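Local coordinates for protein exodeoxyribonuclease III (Methanosarcina mazei, PDB 5J8N) that probably cleaves DNA at abasic sites and degrades double-stranded DNA from its 3' ends as a magnesium-dependent nuclease of the AP/ExoA repair family, at residues Leu122-Lys125 against Met126-Asp130. The protein carries 3 engineered substitutions. Sequence-based numbering, arbitrary orientation.
Sequences LGYK and MAFYD
Lys125 and Tyr129, one turn apart on helix 119-141, run side by side, pointing the same way. Lys125 CB starts the chain out from the helix. Lys125 CG, set opposite the backbone N (chi1 179°), leans over one face of the Tyr129 ring, 4.2 Å above its plane and displaced toward the rim. The chain stays fully extended, which brings Lys125 CE to 3.2 Å from Tyr129 OH and 3.7 Å from Tyr129 CZ, at the phenol end of the ring. At the tip, NZ forms a salt bridge with Glu177 and hydrogen bonds with Asn153 O and Thr154 OG1, while Tyr129 OH hydrogen-bonds with Val152 O and Thr154 OG1. Lysine suits the place because its methylenes pack on an aromatic ring while its long chain carries the ammonium group to these partners; tyrosine supplies both ring and hydroxyl. A leucine in place of Tyr129 would probably leave the lysine methylenes without their flat neighbour and Val152 O without its hydroxyl partner. The backbone behind the pair keeps the i to i+4 α-helical pattern, with Tyr129 N hydrogen-bonded to Lys125 O at 2.9 Å. On other sides of the helix, Leu122 CD1 rests 4.3 Å from Met126 CG. The two polar tips thus tie this beta-alpha-beta crossover helix to residues 152-154, consistent with steadying the segment that carries Asn153, the predicted transition-state stabiliser.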
loop_
_atom_site.group_PDB
_atom_site.type_symbol
_atom_site.label_atom_id
_atom_site.label_comp_id
_atom_site.label_asym_id
_atom_site.label_seq_id
_atom_site.Cartn_x
_atom_site.Cartn_y
_atom_site.Cartn_z
ATOM N N LEU A 122 -5.474 5.069 17.426
ATOM C CA LEU A 122 -6.482 4.145 16.887
ATOM C C LEU A 122 -7.668 4.992 16.335
ATOM O O LEU A 122 -8.158 4.716 15.227
ATOM C CB LEU A 122 -6.974 3.164 17.964
ATOM C CG LEU A 122 -8.142 2.267 17.515
ATOM C CD1 LEU A 122 -7.767 1.448 16.269
ATOM C CD2 LEU A 122 -8.574 1.345 18.662
ATOM N N GLY A 123 -8.045 6.041 17.037
ATOM C CA GLY A 123 -9.127 6.925 16.611
ATOM C C GLY A 123 -8.755 7.569 15.294
ATOM O O GLY A 123 -9.589 7.664 14.382
ATOM N N TYR A 124 -7.507 7.995 15.173
ATOM C CA TYR A 124 -7.036 8.659 13.982
ATOM C C TYR A 124 -7.067 7.693 12.814
ATOM O O TYR A 124 -7.474 8.051 11.702
ATOM C CB TYR A 124 -5.602 9.197 14.209
ATOM C CG TYR A 124 -5.009 9.970 13.037
ATOM C CD1 TYR A 124 -5.165 11.362 12.957
ATOM C CD2 TYR A 124 -4.269 9.346 12.051
ATOM C CE1 TYR A 124 -4.619 12.057 11.888
ATOM C CE2 TYR A 124 -3.714 10.040 10.997
ATOM C CZ TYR A 124 -3.891 11.401 10.929
ATOM O OH TYR A 124 -3.331 12.054 9.867
ATOM N N LYS A 125 -6.579 6.471 13.029
ATOM C CA LYS A 125 -6.637 5.427 12.015
ATOM C C LYS A 125 -8.077 5.213 11.501
ATOM O O LYS A 125 -8.297 5.176 10.285
ATOM C CB LYS A 125 -6.076 4.110 12.584
ATOM C CG LYS A 125 -6.114 2.951 11.613
ATOM C CD LYS A 125 -5.571 1.693 12.297
ATOM C CE LYS A 125 -5.517 0.546 11.271
ATOM N NZ LYS A 125 -5.083 -0.727 11.943
ATOM N N MET A 126 -9.026 5.084 12.416
ATOM C CA MET A 126 -10.415 4.863 11.994
ATOM C C MET A 126 -10.970 6.093 11.255
ATOM O O MET A 126 -11.717 5.941 10.272
ATOM C CB MET A 126 -11.259 4.499 13.186
ATOM C CG MET A 126 -10.863 3.204 13.896
ATOM S SD MET A 126 -10.822 1.742 12.833
ATOM C CE MET A 126 -12.540 1.603 12.387
ATOM N N ALA A 127 -10.607 7.291 11.699
ATOM C CA ALA A 127 -11.048 8.503 11.013
ATOM C C ALA A 127 -10.423 8.579 9.597
ATOM O O ALA A 127 -11.058 9.000 8.614
ATOM C CB ALA A 127 -10.671 9.718 11.831
ATOM N N PHE A 128 -9.163 8.194 9.472
ATOM C CA PHE A 128 -8.491 8.137 8.167
ATOM C C PHE A 128 -9.208 7.157 7.269
ATOM O O PHE A 128 -9.451 7.454 6.098
ATOM C CB PHE A 128 -6.989 7.776 8.354
ATOM C CG PHE A 128 -6.190 7.909 7.099
ATOM C CD1 PHE A 128 -6.257 6.949 6.141
ATOM C CD2 PHE A 128 -5.302 8.989 6.931
ATOM C CE1 PHE A 128 -5.518 7.029 4.959
ATOM C CE2 PHE A 128 -4.554 9.083 5.759
ATOM C CZ PHE A 128 -4.659 8.098 4.766
ATOM N N TYR A 129 -9.538 5.974 7.781
ATOM C CA TYR A 129 -10.267 4.966 6.997
ATOM C C TYR A 129 -11.584 5.608 6.484
ATOM O O TYR A 129 -11.929 5.413 5.306
ATOM C CB TYR A 129 -10.603 3.775 7.891
ATOM C CG TYR A 129 -9.537 2.720 8.052
ATOM C CD1 TYR A 129 -8.423 2.612 7.184
ATOM C CD2 TYR A 129 -9.705 1.767 9.038
ATOM C CE1 TYR A 129 -7.486 1.544 7.335
ATOM C CE2 TYR A 129 -8.794 0.709 9.178
ATOM C CZ TYR A 129 -7.696 0.616 8.328
ATOM O OH TYR A 129 -6.821 -0.434 8.494
ATOM N N ASP A 130 -12.322 6.316 7.341
ATOM C CA ASP A 130 -13.610 6.895 6.925
ATOM C C ASP A 130 -13.404 7.909 5.806
ATOM O O ASP A 130 -14.147 7.936 4.823
ATOM C CB ASP A 130 -14.269 7.576 8.116
ATOM C CG ASP A 130 -14.838 6.589 9.120
ATOM O OD1 ASP A 130 -15.106 5.436 8.725
ATOM O OD2 ASP A 130 -15.059 6.996 10.295
#